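Local atomic coordinates of nicotinamide riboside transporter PnuC (Neisseria mucosa ATCC 25996, PDB entry 4QTN), a protein that mediates uptake of nicotinamide riboside, a form of vitamin B3, across the bacterial inner membrane as a homotrimeric membrane transporter. Residues A5-E10 with K61-L66; F67-V72 with P97-G102; F103-K108 with M174-R179. All coordinates share one frame; numbering follows the deposited sequence.

Contact 1: residues A5-E10 with K61-L66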
loop_
_atom_site.group_PDB
_atom_site.type_symbol
_atom_site.label_atom_id
_atom_site.label_comp_id
_atom_site.label_asym_id
_atom_site.label_seq_id
_atom_site.Cartn_x
_atom_site.Cartn_y
_atom_site.Cartn_z
ATOM N N ALA C 5 -7.790 36.322 13.354
ATOM C CA ALA C 5 -7.747 36.482 11.909
ATOM C C ALA C 5 -6.658 35.597 11.348
ATOM O O ALA C 5 -6.838 34.956 10.318
ATOM C CB ALA C 5 -7.501 37.932 11.534
ATOM N N TRP C 6 -5.533 35.539 12.059
ATOM C CA TRP C 6 -4.450 34.653 11.688
ATOM C C TRP C 6 -4.862 33.211 11.819
ATOM O O TRP C 6 -4.636 32.412 10.915
ATOM C CB TRP C 6 -3.204 34.898 12.533
ATOM C CG TRP C 6 -2.039 34.081 12.053
ATOM C CD1 TRP C 6 -1.231 34.359 10.986
ATOM C CD2 TRP C 6 -1.590 32.817 12.574
ATOM N NE1 TRP C 6 -0.290 33.368 10.828
ATOM C CE2 TRP C 6 -0.486 32.410 11.788
ATOM C CE3 TRP C 6 -1.999 32.002 13.639
ATOM C CZ2 TRP C 6 0.208 31.223 12.030
ATOM C CZ3 TRP C 6 -1.305 30.816 13.878
ATOM C CH2 TRP C 6 -0.208 30.448 13.078
ATOM N N TRP C 7 -5.453 32.869 12.954
ATOM C CA TRP C 7 -5.842 31.500 13.195
ATOM C C TRP C 7 -6.821 31.047 12.141
ATOM O O TRP C 7 -6.857 29.883 11.789
ATOM C CB TRP C 7 -6.437 31.340 14.585
ATOM C CG TRP C 7 -5.428 30.924 15.608
ATOM C CD1 TRP C 7 -5.107 31.581 16.768
ATOM C CD2 TRP C 7 -4.592 29.760 15.563
ATOM N NE1 TRP C 7 -4.132 30.891 17.451
ATOM C CE2 TRP C 7 -3.796 29.770 16.735
ATOM C CE3 TRP C 7 -4.448 28.700 14.653
ATOM C CZ2 TRP C 7 -2.860 28.768 17.013
ATOM C CZ3 TRP C 7 -3.514 27.703 14.934
ATOM C CH2 TRP C 7 -2.733 27.748 16.104
ATOM N N LYS C 8 -7.587 31.995 11.605
ATOM C CA LYS C 8 -8.582 31.695 10.577
ATOM C C LYS C 8 -7.888 31.283 9.280
ATOM O O LYS C 8 -8.311 30.351 8.618
ATOM C CB LYS C 8 -9.519 32.904 10.347
ATOM C CG LYS C 8 -10.857 32.572 9.677
ATOM C CD LYS C 8 -10.771 32.641 8.142
ATOM C CE LYS C 8 -11.983 31.987 7.464
ATOM N NZ LYS C 8 -11.778 31.675 6.011
ATOM N N ARG C 9 -6.792 31.962 8.959
ATOM C CA ARG C 9 -5.979 31.653 7.772
ATOM C C ARG C 9 -5.314 30.277 7.844
ATOM O O ARG C 9 -5.466 29.435 6.933
ATOM C CB ARG C 9 -4.896 32.705 7.602
ATOM C CG ARG C 9 -5.306 33.884 6.771
ATOM C CD ARG C 9 -4.118 34.766 6.525
ATOM N NE ARG C 9 -4.324 35.571 5.350
ATOM C CZ ARG C 9 -3.599 35.482 4.240
ATOM N NH1 ARG C 9 -2.573 34.631 4.154
ATOM N NH2 ARG C 9 -3.883 36.271 3.218
ATOM N N GLU C 10 -4.539 30.070 8.903
ATOM C CA GLU C 10 -3.841 28.830 9.096
ATOM C C GLU C 10 -4.763 27.611 8.999
ATOM O O GLU C 10 -4.423 26.635 8.343
ATOM C CB GLU C 10 -3.129 28.829 10.415
ATOM C CG GLU C 10 -2.108 27.740 10.510
ATOM C CD GLU C 10 -0.807 28.093 9.817
ATOM O OE1 GLU C 10 -0.665 29.245 9.345
ATOM O OE2 GLU C 10 0.084 27.222 9.764
ATOM N N LYS C 61 2.384 23.992 6.531
ATOM C CA LYS C 61 1.820 25.005 7.455
ATOM C C LYS C 61 2.521 25.003 8.812
ATOM O O LYS C 61 2.828 23.938 9.365
ATOM C CB LYS C 61 0.336 24.764 7.662
ATOM C CG LYS C 61 -0.493 24.967 6.422
ATOM C CD LYS C 61 -1.960 25.129 6.762
ATOM C CE LYS C 61 -2.724 25.664 5.568
ATOM N NZ LYS C 61 -3.513 26.881 5.918
ATOM N N ILE C 62 2.724 26.195 9.369
ATOM C CA ILE C 62 3.540 26.360 10.586
ATOM C C ILE C 62 2.834 25.919 11.860
ATOM O O ILE C 62 3.487 25.558 12.853
ATOM C CB ILE C 62 4.003 27.810 10.768
ATOM C CG1 ILE C 62 4.921 27.911 11.981
ATOM C CG2 ILE C 62 2.802 28.747 10.897
ATOM C CD1 ILE C 62 6.179 28.684 11.715
ATOM N N SER C 63 1.502 25.968 11.833
ATOM C CA SER C 63 0.681 25.621 12.992
ATOM C C SER C 63 0.584 24.141 13.193
ATOM O O SER C 63 -0.210 23.692 13.991
ATOM C CB SER C 63 -0.727 26.166 12.833
ATOM O OG SER C 63 -1.426 25.431 11.838
ATOM N N ASN C 64 1.350 23.377 12.427
ATOM C CA ASN C 64 1.483 21.957 12.686
ATOM C C ASN C 64 2.059 21.731 14.072
ATOM O O ASN C 64 1.664 20.802 14.762
ATOM C CB ASN C 64 2.355 21.267 11.616
ATOM C CG ASN C 64 3.818 21.167 12.023
ATOM O OD1 ASN C 64 4.226 20.224 12.723
ATOM N ND2 ASN C 64 4.621 22.131 11.577
ATOM N N TYR C 65 2.944 22.630 14.499
ATOM C CA TYR C 65 3.759 22.400 15.694
ATOM C C TYR C 65 2.972 22.396 16.999
ATOM O O TYR C 65 3.274 21.610 17.908
ATOM C CB TYR C 65 4.911 23.388 15.770
ATOM C CG TYR C 65 6.008 23.101 14.776
ATOM C CD1 TYR C 65 6.755 21.933 14.854
ATOM C CD2 TYR C 65 6.298 24.002 13.759
ATOM C CE1 TYR C 65 7.758 21.670 13.946
ATOM C CE2 TYR C 65 7.303 23.752 12.850
ATOM C CZ TYR C 65 8.032 22.587 12.946
ATOM O OH TYR C 65 9.032 22.330 12.028
ATOM N N LEU C 66 1.972 23.267 17.097
ATOM C CA LEU C 66 1.102 23.267 18.254
ATOM C C LEU C 66 0.367 21.929 18.394
ATOM O O LEU C 66 0.380 21.311 19.465
ATOM C CB LEU C 66 0.108 24.412 18.185
ATOM C CG LEU C 66 -0.995 24.334 19.243
ATOM C CD1 LEU C 66 -0.410 24.209 20.650
ATOM C CD2 LEU C 66 -1.928 25.533 19.138
#
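Two hydrogen bonds, both involving Glu10, carry the polar part of this contact. Lys61 NZ lies 2.6 Å from Glu10 O, reaching the carbonyl from above its plane, 40° out of it. The lysine gets there because its chain runs nearly extended as far as CE and bends at the last torsion, which places NZ. Its ammonium thereby sits beside carbonyls of the last turn of helix 4-12, where the helix dipole would be expected to suit a positive charge; Gly13 O and Thr118 OG1 are further partners of the same nitrogen. In the second bond Glu10 OE2 accepts from Ser63 N at 2.8 Å, the N-H line fairly straight at 162°. The glutamate leaves its backbone with CG anti to N and turns at chi2 (80°), which brings the carboxylate over the type I beta turn Lys61-Asn64. That turn leads into helix 64-80, so the carboxylate probably also interacts favourably with the start of this helix. Ser63 OG, whose position is less certain, may add a weak bond to Glu10 OE2 at 3.1 Å.

Packing extends outward from Glu10 through two indoles. Trp6 presents its edge, CZ2 lying 3.8 Å from Ile62 CG2, while Glu10 CB lies over the rim of one of its faces. Trp7 offers the far corner of its benzo ring: CZ3 meets Ser63 CB at 3.8 Å, and CH2 meets Leu66 CD2 at the same distance. Trp6 CZ3 stands 3.7 Å above the centre of the Trp7 ring, so the two indoles are packed together.

The contact thus fastens the short N-terminal helix 4-12 to the loop that opens transmembrane helix 64-80 on the probable cytoplasmic side. There Ile62 turns to Phe103 and Arg107 of helix 85-107, while Asn64 packs on Cys53 and Phe56 of helix 41-59.

Contact 2: residues F67-V72 with P97-G102. With NNR (Nicotinamide riboside), chain I.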
loop_
_atom_site.group_PDB
_atom_site.type_symbol
_atom_site.label_atom_id
_atom_site.label_comp_id
_atom_site.label_asym_id
_atom_site.label_seq_id
_atom_site.Cartn_x
_atom_site.Cartn_y
_atom_site.Cartn_z
ATOM N N PHE C 67 -0.270 21.488 17.309
ATOM C CA PHE C 67 -0.892 20.161 17.257
ATOM C C PHE C 67 0.087 19.063 17.631
ATOM O O PHE C 67 -0.218 18.212 18.459
ATOM C CB PHE C 67 -1.479 19.881 15.870
ATOM C CG PHE C 67 -2.666 20.727 15.537
ATOM C CD1 PHE C 67 -3.909 20.464 16.101
ATOM C CD2 PHE C 67 -2.542 21.802 14.665
ATOM C CE1 PHE C 67 -5.005 21.255 15.800
ATOM C CE2 PHE C 67 -3.636 22.601 14.359
ATOM C CZ PHE C 67 -4.868 22.328 14.929
ATOM N N GLY C 68 1.266 19.091 17.020
ATOM C CA GLY C 68 2.285 18.082 17.274
ATOM C C GLY C 68 2.602 17.959 18.745
ATOM O O GLY C 68 2.705 16.843 19.282
ATOM N N LEU C 69 2.726 19.111 19.407
ATOM C CA LEU C 69 3.066 19.168 20.829
ATOM C C LEU C 69 2.099 18.347 21.678
ATOM O O LEU C 69 2.531 17.527 22.487
ATOM C CB LEU C 69 3.123 20.630 21.320
ATOM C CG LEU C 69 3.802 20.945 22.667
ATOM C CD1 LEU C 69 2.830 20.787 23.832
ATOM C CD2 LEU C 69 5.043 20.090 22.869
ATOM N N ILE C 70 0.795 18.575 21.484
ATOM C CA ILE C 70 -0.255 17.782 22.150
ATOM C C ILE C 70 -0.110 16.320 21.777
ATOM O O ILE C 70 0.046 15.446 22.650
ATOM C CB ILE C 70 -1.670 18.240 21.725
ATOM C CG1 ILE C 70 -1.968 19.639 22.261
ATOM C CG2 ILE C 70 -2.717 17.251 22.206
ATOM C CD1 ILE C 70 -3.064 20.362 21.502
ATOM N N SER C 71 -0.135 16.072 20.471
ATOM C CA SER C 71 -0.246 14.747 19.936
ATOM C C SER C 71 0.842 13.820 20.436
ATOM O O SER C 71 0.537 12.741 20.961
ATOM C CB SER C 71 -0.238 14.786 18.423
ATOM O OG SER C 71 -0.089 13.474 17.905
ATOM N N VAL C 72 2.112 14.219 20.256
ATOM C CA VAL C 72 3.252 13.345 20.624
ATOM C C VAL C 72 3.314 13.038 22.128
ATOM O O VAL C 72 3.799 11.976 22.531
ATOM C CB VAL C 72 4.637 13.873 20.124
ATOM C CG1 VAL C 72 4.755 13.741 18.613
ATOM C CG2 VAL C 72 4.906 15.306 20.589
ATOM N N PRO C 97 10.626 18.333 22.786
ATOM C CA PRO C 97 11.400 19.573 22.670
ATOM C C PRO C 97 11.438 20.091 21.217
ATOM O O PRO C 97 11.241 21.283 20.981
ATOM C CB PRO C 97 12.802 19.176 23.158
ATOM C CG PRO C 97 12.835 17.687 23.097
ATOM C CD PRO C 97 11.428 17.208 23.284
ATOM N N VAL C 98 11.617 19.183 20.263
ATOM C CA VAL C 98 11.790 19.553 18.855
ATOM C C VAL C 98 10.598 20.347 18.281
ATOM O O VAL C 98 10.777 21.168 17.379
ATOM C CB VAL C 98 12.118 18.319 17.981
ATOM C CG1 VAL C 98 12.064 18.662 16.505
ATOM C CG2 VAL C 98 13.491 17.786 18.331
ATOM N N GLN C 99 9.399 20.126 18.827
ATOM C CA GLN C 99 8.231 20.920 18.441
ATOM C C GLN C 99 8.525 22.423 18.498
ATOM O O GLN C 99 8.150 23.170 17.584
ATOM C CB GLN C 99 7.015 20.580 19.315
ATOM C CG GLN C 99 6.373 19.240 19.002
ATOM C CD GLN C 99 6.115 19.041 17.514
ATOM O OE1 GLN C 99 5.368 19.799 16.892
ATOM N NE2 GLN C 99 6.737 18.017 16.936
ATOM N N PHE C 100 9.199 22.864 19.568
ATOM C CA PHE C 100 9.530 24.290 19.729
ATOM C C PHE C 100 10.675 24.670 18.814
ATOM O O PHE C 100 10.558 25.609 18.023
ATOM C CB PHE C 100 9.880 24.625 21.178
ATOM C CG PHE C 100 8.802 24.284 22.152
ATOM C CD1 PHE C 100 7.783 25.191 22.427
ATOM C CD2 PHE C 100 8.802 23.053 22.808
ATOM C CE1 PHE C 100 6.771 24.874 23.335
ATOM C CE2 PHE C 100 7.800 22.734 23.715
ATOM C CZ PHE C 100 6.779 23.645 23.977
ATOM N N VAL C 101 11.776 23.924 18.922
ATOM C CA VAL C 101 12.915 24.039 18.004
ATOM C C VAL C 101 12.448 24.196 16.552
ATOM O O VAL C 101 12.858 25.137 15.848
ATOM C CB VAL C 101 13.808 22.791 18.092
ATOM C CG1 VAL C 101 15.163 23.070 17.482
ATOM C CG2 VAL C 101 13.952 22.352 19.535
ATOM N N GLY C 102 11.608 23.256 16.114
ATOM C CA GLY C 102 10.945 23.322 14.825
ATOM C C GLY C 102 10.203 24.623 14.567
ATOM O O GLY C 102 10.398 25.252 13.524
HETATM O O2R NNR I . 5.999 16.827 13.588
HETATM C C2R NNR I . 5.616 15.346 13.505
HETATM C C3R NNR I . 5.435 14.772 14.915
HETATM O O3R NNR I . 6.218 15.462 15.783
HETATM C C4R NNR I . 5.931 13.344 14.829
HETATM C C5R NNR I . 4.759 12.314 14.547
HETATM O O5R NNR I . 5.348 11.044 14.109
HETATM O O4R NNR I . 6.795 13.335 13.854
HETATM C C1R NNR I . 6.547 14.636 12.942
HETATM N N1 NNR I . 6.175 14.223 11.574
HETATM C C2 NNR I . 5.760 12.911 11.303
HETATM C C6 NNR I . 6.227 15.136 10.547
HETATM C C5 NNR I . 5.855 14.743 9.238
HETATM C C4 NNR I . 5.465 13.447 8.978
HETATM C C3 NNR I . 5.398 12.536 9.989
HETATM C C7 NNR I . 4.922 11.130 9.670
HETATM O O7 NNR I . 5.232 10.208 10.364
HETATM N N7 NNR I . 4.079 10.911 8.526
#
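The helical segments 67-72 and 97-102 run almost exactly antiparallel, 173° between their directions, with the axes of these segments 9.2 Å apart and Leu69 and Gln99 facing each other at the closest CA pair, 6.0 Å. Gln99 is the main side chain between them. Its CB points at the other helix, CG is anti to its own carbonyl carbon, and a bend at chi2 (-49°) folds the chain along the backbone of Gly68 and Leu69. The evidence is the run of contacts: Gln99 CG is 3.7 Å from Leu69 N, and Gln99 CD is 3.9 Å from Gly68 C. With no side chain on Gly68, the glutamine can lie directly against the main chain there, and its carboxamide then emerges beside the ribose of the bound nicotinamide riboside, of which Gln99 is a binding residue.

One turn further along, Val72 lines the same pocket. Val72 CG1, anti to the carbonyl carbon, lies 3.6 Å from O3R of the ligand, whereas CG2 turns back to the aliphatic part of Gln99. Next to this ligand-facing side of the contact lies an apolar strip. Leu69, with CG anti to the backbone N (chi1 -165°), extends CD2 across to Phe100, 3.9 Å from CE2 of the ring, and the same methyl lies 4.1 Å from Gln99 CB. No hydrogen bond joins the two segments; they meet by van der Waals packing, partly of the Gln99 chain on main chain.

Helix 85-107 is kinked at Pro97, whose N makes no bond to the preceding turn. Its Val98 packs on Gln171 and Ile175 of helix 158-175, and Asn189 of helix 181-198 hydrogen-bonds the ligand. Helix 64-80 in turn meets helix 41-59 through Phe67 against Phe56 and through weak bonds from Ser71 OG to the carbonyls of Ala46 and Thr49.

Contact 3: residues F103-K108 with M174-R179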
loop_
_atom_site.group_PDB
_atom_site.type_symbol
_atom_site.label_atom_id
_atom_site.label_comp_id
_atom_site.label_asym_id
_atom_site.label_seq_id
_atom_site.Cartn_x
_atom_site.Cartn_y
_atom_site.Cartn_z
ATOM N N PHE C 103 9.357 25.042 15.510
ATOM C CA PHE C 103 8.607 26.296 15.338
ATOM C C PHE C 103 9.540 27.488 15.165
ATOM O O PHE C 103 9.258 28.396 14.382
ATOM C CB PHE C 103 7.651 26.549 16.501
ATOM C CG PHE C 103 6.901 27.848 16.385
ATOM C CD1 PHE C 103 6.117 28.118 15.257
ATOM C CD2 PHE C 103 6.999 28.817 17.375
ATOM C CE1 PHE C 103 5.436 29.320 15.131
ATOM C CE2 PHE C 103 6.320 30.023 17.255
ATOM C CZ PHE C 103 5.536 30.273 16.130
ATOM N N ALA C 104 10.649 27.467 15.907
ATOM C CA ALA C 104 11.703 28.468 15.794
ATOM C C ALA C 104 12.196 28.596 14.360
ATOM O O ALA C 104 12.030 29.647 13.737
ATOM C CB ALA C 104 12.864 28.125 16.728
HETATM N N MSE C 105 12.776 27.513 13.830
HETATM C CA MSE C 105 13.502 27.564 12.552
HETATM C C MSE C 105 12.607 27.606 11.358
HETATM O O MSE C 105 12.986 28.151 10.327
HETATM C CB MSE C 105 14.373 26.358 12.375
HETATM C CG MSE C 105 15.353 26.217 13.495
HETATM SE SE MSE C 105 15.979 24.385 13.319
HETATM C CE MSE C 105 14.397 23.459 14.036
ATOM N N TRP C 106 11.435 26.983 11.453
ATOM C CA TRP C 106 10.426 27.135 10.412
ATOM C C TRP C 106 9.958 28.597 10.365
ATOM O O TRP C 106 9.951 29.215 9.296
ATOM C CB TRP C 106 9.247 26.193 10.645
ATOM C CG TRP C 106 9.321 24.862 9.892
ATOM C CD1 TRP C 106 10.411 24.042 9.769
ATOM C CD2 TRP C 106 8.236 24.180 9.240
ATOM N NE1 TRP C 106 10.080 22.908 9.063
ATOM C CE2 TRP C 106 8.752 22.966 8.727
ATOM C CE3 TRP C 106 6.877 24.481 9.032
ATOM C CZ2 TRP C 106 7.959 22.057 8.010
ATOM C CZ3 TRP C 106 6.090 23.577 8.316
ATOM C CH2 TRP C 106 6.633 22.379 7.821
ATOM N N ARG C 107 9.627 29.155 11.539
ATOM C CA ARG C 107 9.132 30.546 11.656
ATOM C C ARG C 107 9.914 31.537 10.813
ATOM O O ARG C 107 9.348 32.473 10.263
ATOM C CB ARG C 107 9.136 31.004 13.119
ATOM C CG ARG C 107 8.330 32.281 13.379
ATOM C CD ARG C 107 8.417 32.711 14.837
ATOM N NE ARG C 107 9.797 32.714 15.311
ATOM C CZ ARG C 107 10.155 32.833 16.583
ATOM N NH1 ARG C 107 11.441 32.816 16.913
ATOM N NH2 ARG C 107 9.234 32.970 17.527
ATOM N N LYS C 108 11.221 31.327 10.722
ATOM C CA LYS C 108 12.098 32.221 9.974
ATOM C C LYS C 108 11.976 32.093 8.453
ATOM O O LYS C 108 12.444 32.947 7.737
ATOM C CB LYS C 108 13.559 32.019 10.403
ATOM C CG LYS C 108 14.201 33.227 11.074
ATOM C CD LYS C 108 15.231 32.807 12.101
ATOM C CE LYS C 108 15.922 31.515 11.698
ATOM N NZ LYS C 108 16.820 30.997 12.775
HETATM N N MSE C 174 13.043 17.258 8.589
HETATM C CA MSE C 174 11.773 18.014 8.606
HETATM C C MSE C 174 11.912 19.406 9.202
HETATM O O MSE C 174 11.519 20.383 8.575
HETATM C CB MSE C 174 10.671 17.212 9.267
HETATM C CG MSE C 174 9.327 17.905 9.160
HETATM SE SE MSE C 174 8.717 18.141 11.006
HETATM C CE MSE C 174 7.900 19.928 10.885
ATOM N N ILE C 175 12.487 19.519 10.397
ATOM C CA ILE C 175 12.741 20.856 10.960
ATOM C C ILE C 175 13.679 21.667 10.069
ATOM O O ILE C 175 13.480 22.862 9.885
ATOM C CB ILE C 175 13.280 20.828 12.413
ATOM C CG1 ILE C 175 14.474 19.887 12.549
ATOM C CG2 ILE C 175 12.177 20.455 13.387
ATOM C CD1 ILE C 175 15.196 20.025 13.865
ATOM N N LEU C 176 14.676 20.994 9.483
ATOM C CA LEU C 176 15.593 21.626 8.507
ATOM C C LEU C 176 14.976 21.950 7.113
ATOM O O LEU C 176 15.685 22.431 6.235
ATOM C CB LEU C 176 16.849 20.775 8.318
ATOM C CG LEU C 176 18.005 20.871 9.322
ATOM C CD1 LEU C 176 19.312 20.596 8.595
ATOM C CD2 LEU C 176 18.061 22.218 10.042
ATOM N N ARG C 177 13.682 21.635 6.917
ATOM C CA ARG C 177 12.926 21.999 5.687
ATOM C C ARG C 177 13.298 21.223 4.395
ATOM O O ARG C 177 13.174 21.754 3.299
ATOM C CB ARG C 177 13.003 23.505 5.435
ATOM C CG ARG C 177 12.212 24.330 6.420
ATOM C CD ARG C 177 12.944 25.601 6.820
ATOM N NE ARG C 177 13.511 26.290 5.669
ATOM C CZ ARG C 177 14.782 26.660 5.572
ATOM N NH1 ARG C 177 15.628 26.438 6.585
ATOM N NH2 ARG C 177 15.206 27.269 4.468
ATOM N N TYR C 178 13.732 19.973 4.525
ATOM C CA TYR C 178 14.137 19.194 3.347
ATOM C C TYR C 178 13.053 18.246 2.889
ATOM O O TYR C 178 12.405 17.588 3.698
ATOM C CB TYR C 178 15.446 18.433 3.606
ATOM C CG TYR C 178 16.661 19.340 3.615
ATOM C CD1 TYR C 178 17.178 19.867 2.421
ATOM C CD2 TYR C 178 17.266 19.706 4.806
ATOM C CE1 TYR C 178 18.275 20.710 2.424
ATOM C CE2 TYR C 178 18.362 20.554 4.823
ATOM C CZ TYR C 178 18.866 21.052 3.630
ATOM O OH TYR C 178 19.953 21.900 3.652
ATOM N N ARG C 179 12.857 18.170 1.582
ATOM C CA ARG C 179 11.824 17.312 1.023
ATOM C C ARG C 179 12.126 15.812 1.166
ATOM O O ARG C 179 11.240 15.005 1.059
ATOM C CB ARG C 179 11.579 17.648 -0.433
ATOM C CG ARG C 179 11.289 16.428 -1.269
ATOM C CD ARG C 179 10.771 16.809 -2.623
ATOM N NE ARG C 179 11.836 17.265 -3.499
ATOM C CZ ARG C 179 12.750 16.469 -4.039
ATOM N NH1 ARG C 179 12.747 15.158 -3.777
ATOM N NH2 ARG C 179 13.678 16.981 -4.836
#
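Phe103 opens the segment by pointing away from 174-179 and packing instead on Ile62 and Tyr65. Two residues on, the selenomethionine Met105 faces the partner: its chain bends at chi3 (-75°) and lays CE against Ile175, closest to CB and CD1, while SE comes within 4.4 Å of Leu176 CD2.

Trp106 follows and makes the polar contact. Its NE1 donates to Met174 O over 2.9 Å, nearly straight at 164° and with the acceptor almost in the indole plane. That oxygen also accepts from Arg177 N, so two donors grip it at the end of helix 158-175. Here the chain closes in a Schellman motif, Arg177 leaving the helix with a positive phi of 72°. The indole therefore docks by its N-H edge on a helix C-terminus, and Trp106 CD1 lies 3.3 Å from Ile175 O.

Met174, also selenomethionine and part of the nicotinamide riboside pocket, bends at chi2 and chi3 to set CE 3.5 Å above one face of the indole, toward the rim. Arg177 CG reaches NE1 of Trp106 at 3.7 Å, and Tyr65 meets the Trp106 ring edge-to-face.

Contact 2 is the most deeply buried, its centre about 10 Å from that of the chain, whereas the centres of contacts 3 and 1, only partly buried, lie about 14 and 17 Å away. Contacts 1 and 2 share helix 64-80; contacts 2 and 3 share helix 85-107. Chemistry changes with place: the interior helix pair has no hydrogen bond between its segments and borders the ligand, while both outer contacts use polar side chains to hold backbone atoms near helix ends, charged groups in contact 1 and a neutral indole in contact 3. Tyr65 touches residues of both other contacts, Gly102 among them, and Ile175 packs against Gly102 and Val98, joining contact 3 to contact 2.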